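Local coordinates for protein ribosomal large subunit pseudouridine synthase D (Escherichia coli, PDB 1PRZ) that isomerises specific uridines of 23S ribosomal RNA to pseudouridine, at residues K66-L71 with D201-H206; E96-A101 with H147-L152; G103-G108 with T136-M141. One frame throughout, in Å; residues are numbered along the deposited sequence.

Contact 1: K66-L71 with D201-H206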
loop_
_atom_site.group_PDB
_atom_site.type_symbol
_atom_site.label_atom_id
_atom_site.label_comp_id
_atom_site.label_asym_id
_atom_site.label_seq_id
_atom_site.Cartn_x
_atom_site.Cartn_y
_atom_site.Cartn_z
ATOM N N LYS A 66 -2.059 7.874 -2.671
ATOM C CA LYS A 66 -1.826 8.243 -4.056
ATOM C C LYS A 66 -0.720 7.419 -4.730
ATOM O O LYS A 66 -0.889 6.915 -5.858
ATOM C CB LYS A 66 -1.452 9.749 -4.105
ATOM C CG LYS A 66 -1.103 10.262 -5.478
ATOM C CD LYS A 66 -0.776 11.777 -5.406
ATOM C CE LYS A 66 0.099 12.184 -6.568
ATOM N NZ LYS A 66 0.324 13.705 -6.636
ATOM N N ASP A 67 0.413 7.289 -4.028
ATOM C CA ASP A 67 1.550 6.588 -4.556
ATOM C C ASP A 67 1.819 5.199 -3.978
ATOM O O ASP A 67 2.972 4.714 -3.975
ATOM C CB ASP A 67 2.794 7.482 -4.450
ATOM C CG ASP A 67 2.772 8.652 -5.463
ATOM O OD1 ASP A 67 2.130 8.527 -6.540
ATOM O OD2 ASP A 67 3.421 9.688 -5.183
ATOM N N THR A 68 0.768 4.592 -3.426
ATOM C CA THR A 68 0.864 3.216 -2.992
ATOM C C THR A 68 0.106 2.453 -4.101
ATOM O O THR A 68 -0.970 2.885 -4.552
ATOM C CB THR A 68 0.187 2.967 -1.650
ATOM O OG1 THR A 68 0.936 3.622 -0.619
ATOM C CG2 THR A 68 0.165 1.437 -1.361
ATOM N N THR A 69 0.651 1.329 -4.549
ATOM C CA THR A 69 0.023 0.564 -5.626
ATOM C C THR A 69 -0.749 -0.647 -5.102
ATOM O O THR A 69 -0.514 -1.093 -3.977
ATOM C CB THR A 69 1.083 0.039 -6.577
ATOM O OG1 THR A 69 2.124 -0.596 -5.806
ATOM C CG2 THR A 69 1.719 1.202 -7.381
ATOM N N GLY A 70 -1.635 -1.210 -5.913
ATOM C CA GLY A 70 -2.298 -2.404 -5.429
ATOM C C GLY A 70 -3.798 -2.533 -5.289
ATOM O O GLY A 70 -4.580 -1.635 -5.660
ATOM N N LEU A 71 -4.183 -3.640 -4.650
ATOM C CA LEU A 71 -5.593 -4.014 -4.526
ATOM C C LEU A 71 -6.473 -3.186 -3.631
ATOM O O LEU A 71 -6.087 -2.787 -2.523
ATOM C CB LEU A 71 -5.714 -5.501 -4.103
ATOM C CG LEU A 71 -4.949 -6.482 -5.008
ATOM C CD1 LEU A 71 -4.873 -7.889 -4.328
ATOM C CD2 LEU A 71 -5.637 -6.568 -6.400
ATOM N N ASP A 201 11.010 7.096 -6.502
ATOM C CA ASP A 201 10.374 8.222 -5.801
ATOM C C ASP A 201 8.962 8.107 -5.222
ATOM O O ASP A 201 8.152 9.041 -5.339
ATOM C CB ASP A 201 10.440 9.468 -6.704
ATOM C CG ASP A 201 9.575 9.335 -7.934
ATOM O OD1 ASP A 201 9.292 8.204 -8.387
ATOM O OD2 ASP A 201 9.176 10.379 -8.484
ATOM N N ARG A 202 8.671 6.961 -4.616
ATOM C CA ARG A 202 7.405 6.763 -3.928
ATOM C C ARG A 202 7.711 5.738 -2.842
ATOM O O ARG A 202 8.719 5.026 -2.950
ATOM C CB ARG A 202 6.344 6.191 -4.857
ATOM C CG ARG A 202 6.540 4.702 -5.275
ATOM C CD ARG A 202 5.441 4.235 -6.273
ATOM N NE ARG A 202 5.497 2.803 -6.565
ATOM C CZ ARG A 202 4.914 1.850 -5.816
ATOM N NH1 ARG A 202 5.036 0.568 -6.160
ATOM N NH2 ARG A 202 4.202 2.167 -4.734
ATOM N N GLN A 203 6.866 5.666 -1.810
ATOM C CA GLN A 203 7.012 4.647 -0.767
ATOM C C GLN A 203 7.106 3.303 -1.516
ATOM O O GLN A 203 6.282 3.040 -2.408
ATOM C CB GLN A 203 5.749 4.442 0.079
ATOM C CG GLN A 203 4.955 5.600 0.597
ATOM C CD GLN A 203 4.168 6.351 -0.440
ATOM O OE1 GLN A 203 2.990 6.075 -0.766
ATOM N NE2 GLN A 203 4.804 7.329 -0.943
ATOM N N ALA A 204 8.061 2.453 -1.141
ATOM C CA ALA A 204 8.176 1.113 -1.758
ATOM C C ALA A 204 7.109 0.283 -1.029
ATOM O O ALA A 204 7.422 -0.506 -0.136
ATOM C CB ALA A 204 9.568 0.527 -1.505
ATOM N N LEU A 205 5.858 0.479 -1.401
ATOM C CA LEU A 205 4.753 -0.197 -0.733
ATOM C C LEU A 205 3.708 -0.629 -1.766
ATOM O O LEU A 205 3.320 0.173 -2.630
ATOM C CB LEU A 205 4.116 0.769 0.288
ATOM C CG LEU A 205 2.939 0.234 1.100
ATOM C CD1 LEU A 205 3.377 -0.981 1.918
ATOM C CD2 LEU A 205 2.450 1.324 2.044
ATOM N N HIS A 206 3.241 -1.876 -1.664
ATOM C CA HIS A 206 2.261 -2.429 -2.632
ATOM C C HIS A 206 1.225 -3.335 -1.951
ATOM O O HIS A 206 1.613 -4.245 -1.224
ATOM C CB HIS A 206 3.035 -3.254 -3.670
ATOM C CG HIS A 206 2.178 -3.975 -4.653
ATOM N ND1 HIS A 206 1.389 -3.318 -5.574
ATOM C CD2 HIS A 206 1.995 -5.301 -4.876
ATOM C CE1 HIS A 206 0.758 -4.205 -6.321
ATOM N NE2 HIS A 206 1.107 -5.416 -5.921
HETATM O O HOH W 1 1.027 8.390 -1.600
HETATM O O HOH W 2 5.744 9.970 -4.021
#
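The guanidinium of R202 meets the turn D67-T69 through both of its terminal nitrogens. R202 NH2 gives a hydrogen bond to D67 O (2.9 Å), approaching from outside the carbonyl plane, and a second to L205 O (3.0 Å), which lies at the guanidinium edge. T69 crosses the arginine at about a right angle. The T69 CG2 methyl sits over one guanidinium face, displaced toward the rim and 3.6 Å from R202 CZ, while NH1 makes only a weak bond to T69 OG1. That hydroxyl stands between the backbone N and the carbonyl carbon (chi1 49°), which brings it to the edge of the H206 ring, where T69 OG1 and H206 ND1 are hydrogen-bonded at 2.8 Å. NE2 of the same ring is bonded to A225 O. T68 OG1 donates to a lone pair of Q203 OE1 (3.2 Å), and a water ties that same OE1 to D67 N. NE of R202 pairs with D230 in a salt bridge; NE and NH2 thus hold the rotation of the group. Shortening R202 to an alanine would remove the stronger donor of L205 O, and would probably leave D67 O without this partner and D230 short of its countercharge. Directed polar bonds, chiefly R202 to D67 O, T68 to Q203 and T69 to H206, join the loop after D65, the probable catalytic aspartate, to residues 201-206, which run into strand 205-213.

Contact 2: E96-A101 with H147-L152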
loop_
_atom_site.group_PDB
_atom_site.type_symbol
_atom_site.label_atom_id
_atom_site.label_comp_id
_atom_site.label_asym_id
_atom_site.label_seq_id
_atom_site.Cartn_x
_atom_site.Cartn_y
_atom_site.Cartn_z
ATOM N N GLU A 96 -2.865 -7.679 2.703
ATOM C CA GLU A 96 -1.430 -7.924 2.815
ATOM C C GLU A 96 -0.639 -7.005 1.880
ATOM O O GLU A 96 -1.086 -6.682 0.784
ATOM C CB GLU A 96 -1.152 -9.400 2.510
ATOM C CG GLU A 96 0.288 -9.802 2.643
ATOM C CD GLU A 96 0.446 -11.295 2.477
ATOM O OE1 GLU A 96 0.405 -11.767 1.306
ATOM O OE2 GLU A 96 0.575 -11.965 3.532
ATOM N N TYR A 97 0.536 -6.581 2.340
ATOM C CA TYR A 97 1.383 -5.668 1.586
ATOM C C TYR A 97 2.783 -6.178 1.464
ATOM O O TYR A 97 3.230 -6.926 2.322
ATOM C CB TYR A 97 1.517 -4.338 2.307
ATOM C CG TYR A 97 0.303 -3.488 2.281
ATOM C CD1 TYR A 97 0.249 -2.387 1.435
ATOM C CD2 TYR A 97 -0.790 -3.750 3.131
ATOM C CE1 TYR A 97 -0.861 -1.538 1.428
ATOM C CE2 TYR A 97 -1.913 -2.901 3.123
ATOM C CZ TYR A 97 -1.923 -1.802 2.272
ATOM O OH TYR A 97 -2.958 -0.893 2.272
ATOM N N GLU A 98 3.450 -5.790 0.381
ATOM C CA GLU A 98 4.866 -6.090 0.213
ATOM C C GLU A 98 5.525 -4.692 0.265
ATOM O O GLU A 98 4.998 -3.726 -0.291
ATOM C CB GLU A 98 5.170 -6.733 -1.129
ATOM C CG GLU A 98 6.639 -7.001 -1.249
ATOM C CD GLU A 98 6.948 -8.364 -1.817
ATOM O OE1 GLU A 98 6.338 -9.381 -1.383
ATOM O OE2 GLU A 98 7.831 -8.413 -2.703
ATOM N N ALA A 99 6.674 -4.600 0.923
ATOM C CA ALA A 99 7.337 -3.324 1.075
ATOM C C ALA A 99 8.827 -3.532 1.131
ATOM O O ALA A 99 9.308 -4.630 1.420
ATOM C CB ALA A 99 6.884 -2.648 2.397
ATOM N N VAL A 100 9.551 -2.452 0.869
ATOM C CA VAL A 100 10.995 -2.487 0.988
ATOM C C VAL A 100 11.319 -1.374 1.967
ATOM O O VAL A 100 10.950 -0.213 1.742
ATOM C CB VAL A 100 11.716 -2.235 -0.337
ATOM C CG1 VAL A 100 13.215 -2.259 -0.073
ATOM C CG2 VAL A 100 11.323 -3.343 -1.381
ATOM N N ALA A 101 11.954 -1.739 3.083
ATOM C CA ALA A 101 12.295 -0.769 4.120
ATOM C C ALA A 101 13.803 -0.512 4.191
ATOM O O ALA A 101 14.623 -1.367 3.827
ATOM C CB ALA A 101 11.781 -1.246 5.476
ATOM N N HIS A 147 18.865 -2.883 3.393
ATOM C CA HIS A 147 17.420 -2.732 3.120
ATOM C C HIS A 147 16.837 -4.108 3.427
ATOM O O HIS A 147 17.564 -5.077 3.524
ATOM C CB HIS A 147 17.149 -2.372 1.659
ATOM C CG HIS A 147 17.780 -1.077 1.232
ATOM N ND1 HIS A 147 17.182 0.152 1.448
ATOM C CD2 HIS A 147 18.980 -0.819 0.651
ATOM C CE1 HIS A 147 17.989 1.113 1.022
ATOM N NE2 HIS A 147 19.083 0.551 0.535
ATOM N N THR A 148 15.523 -4.181 3.603
ATOM C CA THR A 148 14.885 -5.444 3.929
ATOM C C THR A 148 13.529 -5.488 3.213
ATOM O O THR A 148 12.796 -4.495 3.194
ATOM C CB THR A 148 14.647 -5.519 5.438
ATOM O OG1 THR A 148 15.901 -5.356 6.116
ATOM C CG2 THR A 148 13.997 -6.865 5.833
ATOM N N ARG A 149 13.219 -6.627 2.604
ATOM C CA ARG A 149 11.936 -6.803 1.932
ATOM C C ARG A 149 10.965 -7.409 2.967
ATOM O O ARG A 149 11.284 -8.415 3.619
ATOM C CB ARG A 149 12.056 -7.744 0.719
ATOM C CG ARG A 149 10.722 -7.973 0.013
ATOM C CD ARG A 149 10.883 -8.560 -1.406
ATOM N NE ARG A 149 11.445 -9.915 -1.460
ATOM C CZ ARG A 149 10.723 -11.045 -1.423
ATOM N NH1 ARG A 149 9.392 -10.993 -1.313
ATOM N NH2 ARG A 149 11.319 -12.227 -1.577
ATOM N N LEU A 150 9.784 -6.798 3.091
ATOM C CA LEU A 150 8.797 -7.235 4.069
ATOM C C LEU A 150 7.448 -7.558 3.469
ATOM O O LEU A 150 7.111 -7.138 2.361
ATOM C CB LEU A 150 8.542 -6.129 5.119
ATOM C CG LEU A 150 9.756 -5.450 5.773
ATOM C CD1 LEU A 150 9.310 -4.184 6.534
ATOM C CD2 LEU A 150 10.430 -6.454 6.698
ATOM N N ARG A 151 6.680 -8.299 4.245
ATOM C CA ARG A 151 5.302 -8.587 3.901
ATOM C C ARG A 151 4.595 -8.159 5.189
ATOM O O ARG A 151 5.030 -8.540 6.288
ATOM C CB ARG A 151 5.103 -10.054 3.663
ATOM C CG ARG A 151 3.979 -10.289 2.780
ATOM C CD ARG A 151 4.520 -10.553 1.426
ATOM N NE ARG A 151 4.337 -11.957 1.167
ATOM C CZ ARG A 151 4.833 -12.595 0.109
ATOM N NH1 ARG A 151 5.554 -11.942 -0.805
ATOM N NH2 ARG A 151 4.625 -13.896 -0.020
ATOM N N LEU A 152 3.537 -7.372 5.063
ATOM C CA LEU A 152 2.822 -6.866 6.232
ATOM C C LEU A 152 1.324 -7.139 6.145
ATOM O O LEU A 152 0.771 -7.291 5.055
ATOM C CB LEU A 152 3.031 -5.345 6.367
ATOM C CG LEU A 152 4.472 -4.815 6.373
ATOM C CD1 LEU A 152 4.938 -4.518 4.935
ATOM C CD2 LEU A 152 4.519 -3.577 7.211
#
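E98 faces R151 directly across the strands, in a non-hydrogen-bonded antiparallel pair, and its carboxylate also reaches R149, one pair further along the same face. E98 CB passes L150 O at 4.0 Å; CG, anti to the backbone N (chi1 179°), comes closer to that oxygen and carries the chain over the neighbouring strand. At the tip the two oxygens divide the work. E98 OE1 takes the hydrogen bond of the salt bridge from R151 NH1 (2.7 Å), lying in the guanidinium plane, with carboxylate and guanidinium only 14° apart. E98 OE2 lies 3.3 Å from R149 CD and forms a weaker salt bridge with R149 NH1, whose group is turned 39° from the carboxylate. R149 has its stronger partner in E142, bound through NE. A long, purely electrostatic pairing of E96 with R151 extends the network, although E96 itself is held mainly by R153. Two cationic neighbours would be expected to keep E98 ionised. On the opposite face small apolar contacts form: A99 CB rests 3.7 Å from L152 CD1, and A101 CB packs on L150 CD1. Six backbone hydrogen bonds, two in each of the pairs Y97-L152, A99-L150 and A101-T148, complete the ladder, a regular antiparallel pairing in the middle of the large antiparallel sheet of the pseudouridine synthase fold.

Contact 3: G103-G108 with T136-M141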
loop_
_atom_site.group_PDB
_atom_site.type_symbol
_atom_site.label_atom_id
_atom_site.label_comp_id
_atom_site.label_asym_id
_atom_site.label_seq_id
_atom_site.Cartn_x
_atom_site.Cartn_y
_atom_site.Cartn_z
ATOM N N GLY A 103 17.382 -0.141 5.853
ATOM C CA GLY A 103 18.045 -0.741 6.980
ATOM C C GLY A 103 17.969 -2.240 7.026
ATOM O O GLY A 103 17.032 -2.852 6.519
ATOM N N HIS A 104 18.991 -2.835 7.628
ATOM C CA HIS A 104 19.018 -4.272 7.784
ATOM C C HIS A 104 18.176 -4.555 9.013
ATOM O O HIS A 104 18.412 -3.991 10.091
ATOM C CB HIS A 104 20.458 -4.754 7.993
ATOM C CG HIS A 104 20.583 -6.242 8.040
ATOM N ND1 HIS A 104 20.261 -6.979 9.163
ATOM C CD2 HIS A 104 20.898 -7.140 7.071
ATOM C CE1 HIS A 104 20.364 -8.266 8.882
ATOM N NE2 HIS A 104 20.744 -8.392 7.617
HETATM N N MSE A 105 17.154 -5.379 8.859
HETATM C CA MSE A 105 16.283 -5.715 9.966
HETATM C C MSE A 105 16.636 -7.137 10.256
HETATM O O MSE A 105 17.043 -7.857 9.357
HETATM C CB MSE A 105 14.829 -5.579 9.546
HETATM C CG MSE A 105 14.446 -4.149 9.365
HETATM SE SE MSE A 105 12.727 -3.858 8.480
HETATM C CE MSE A 105 11.570 -4.411 9.908
ATOM N N THR A 106 16.494 -7.547 11.504
ATOM C CA THR A 106 16.872 -8.896 11.852
ATOM C C THR A 106 15.644 -9.754 12.174
ATOM O O THR A 106 15.683 -10.992 11.999
ATOM C CB THR A 106 17.861 -8.858 13.037
ATOM O OG1 THR A 106 17.276 -8.148 14.130
ATOM C CG2 THR A 106 19.105 -8.091 12.642
ATOM N N ALA A 107 14.546 -9.106 12.569
ATOM C CA ALA A 107 13.344 -9.864 12.911
ATOM C C ALA A 107 12.005 -9.277 12.504
ATOM O O ALA A 107 11.844 -8.063 12.449
ATOM C CB ALA A 107 13.321 -10.107 14.390
ATOM N N GLY A 108 11.059 -10.171 12.236
ATOM C CA GLY A 108 9.700 -9.777 11.926
ATOM C C GLY A 108 9.063 -9.399 13.275
ATOM O O GLY A 108 9.742 -9.451 14.307
ATOM N N THR A 136 0.074 -3.301 13.212
ATOM C CA THR A 136 0.636 -3.742 11.946
ATOM C C THR A 136 1.526 -4.937 12.219
ATOM O O THR A 136 2.378 -4.880 13.099
ATOM C CB THR A 136 1.544 -2.675 11.307
ATOM O OG1 THR A 136 0.782 -1.504 11.024
ATOM C CG2 THR A 136 2.176 -3.231 10.005
ATOM N N HIS A 137 1.339 -6.006 11.459
ATOM C CA HIS A 137 2.167 -7.212 11.629
ATOM C C HIS A 137 3.096 -7.271 10.436
ATOM O O HIS A 137 2.657 -7.001 9.314
ATOM C CB HIS A 137 1.300 -8.486 11.637
ATOM C CG HIS A 137 0.285 -8.504 12.736
ATOM N ND1 HIS A 137 0.644 -8.466 14.065
ATOM C CD2 HIS A 137 -1.071 -8.470 12.704
ATOM C CE1 HIS A 137 -0.449 -8.401 14.811
ATOM N NE2 HIS A 137 -1.501 -8.402 14.013
ATOM N N TYR A 138 4.356 -7.635 10.667
ATOM C CA TYR A 138 5.309 -7.703 9.572
ATOM C C TYR A 138 6.254 -8.902 9.670
ATOM O O TYR A 138 6.603 -9.345 10.775
ATOM C CB TYR A 138 6.107 -6.390 9.476
ATOM C CG TYR A 138 6.976 -6.074 10.679
ATOM C CD1 TYR A 138 8.350 -6.360 10.676
ATOM C CD2 TYR A 138 6.434 -5.496 11.817
ATOM C CE1 TYR A 138 9.163 -6.077 11.786
ATOM C CE2 TYR A 138 7.244 -5.203 12.932
ATOM C CZ TYR A 138 8.597 -5.496 12.902
ATOM O OH TYR A 138 9.391 -5.179 13.975
ATOM N N ARG A 139 6.626 -9.426 8.493
ATOM C CA ARG A 139 7.524 -10.586 8.331
ATOM C C ARG A 139 8.654 -10.171 7.383
ATOM O O ARG A 139 8.414 -9.460 6.396
ATOM C CB ARG A 139 6.828 -11.750 7.593
ATOM C CG ARG A 139 5.584 -12.387 8.178
ATOM C CD ARG A 139 5.158 -13.561 7.252
ATOM N NE ARG A 139 4.219 -13.169 6.183
ATOM C CZ ARG A 139 4.090 -13.757 4.993
ATOM N NH1 ARG A 139 4.847 -14.801 4.620
ATOM N NH2 ARG A 139 3.160 -13.290 4.142
ATOM N N ILE A 140 9.855 -10.693 7.610
ATOM C CA ILE A 140 10.961 -10.387 6.713
ATOM C C ILE A 140 10.949 -11.498 5.660
ATOM O O ILE A 140 11.047 -12.683 5.993
ATOM C CB ILE A 140 12.302 -10.385 7.467
ATOM C CG1 ILE A 140 12.351 -9.164 8.389
ATOM C CG2 ILE A 140 13.459 -10.393 6.500
ATOM C CD1 ILE A 140 13.422 -9.265 9.408
HETATM N N MSE A 141 10.778 -11.114 4.401
HETATM C CA MSE A 141 10.748 -12.086 3.292
HETATM C C MSE A 141 12.154 -12.339 2.757
HETATM O O MSE A 141 12.475 -13.422 2.275
HETATM C CB MSE A 141 9.960 -11.555 2.084
HETATM C CG MSE A 141 8.524 -11.216 2.283
HETATM SE SE MSE A 141 7.486 -12.761 2.886
HETATM C CE MSE A 141 7.521 -13.784 1.350
HETATM O O HOH W 3 11.855 -5.797 14.156
#
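This is a surface contact in which a connecting loop packs against a strand of the large antiparallel sheet of the pseudouridine synthase fold. Strands 94-102 and 109-117 are not neighbours in that sheet; strands 147-154 and 135-143 lie between them, and the loop 103-108 must bridge the gap. On its way it meets the side chains of Y138 and I140, two residues apart on strand 135-143 and therefore on the same face. The start of the loop is held by T148, whose OG1 is hydrogen-bonded to G103 O and M105 N, and strand pairing takes over beyond its end, where Y138 and G109 share a backbone hydrogen bond.

Between the two segments themselves no direct hydrogen bond forms, and side chains pack against each other and against the loop backbone. I140 pushes its CD1 tip into the bend of the loop, 3.4 Å from A107 N, close to T106 C and 3.9 Å from M105 CB. The selenomethionine M105 bends at its last torsion (chi3 72°), bringing its CE methyl obliquely to Y138 CE1 at 3.5 Å. The Y138 ring stands between the backbone N and the carbonyl carbon (chi1 63°), a setting that swings it toward the loop; G108 C lies over one of its faces. The Y138 side chain also touches M166 of helix 161-168. G108 runs close to the strand, its CA 3.3 Å from Y138 O, and a CB on this residue would clash with that oxygen. The phenol is linked to the loop through solvent: a water in the ring plane is hydrogen-bonded to Y138 OH at 2.5 Å and donates to A107 O at 2.8 Å.

In the fold
All three contacts reach the same large sheet; in contact 1, 201-206 runs into it and 66-71 leads to strand 71-75 of the small sheet. Contacts 1 and 2 adjoin where strands 205-213 and 94-102 pair: H206 O lies 2.9 Å from E98 N, A204 O 3.1 Å from V100 N, and L205 CD1 packs on Y97 CD1. Contacts 2 and 3, with centres about 8 Å apart, share the pairing of strands 147-154 and 135-143. Contacts 1 and 3, centres about 18 Å apart, do not touch. The side chain of the probable catalytic D65 is about 4 Å from that of T68 and about 8 Å from that of Y97; contact 3 lies remote.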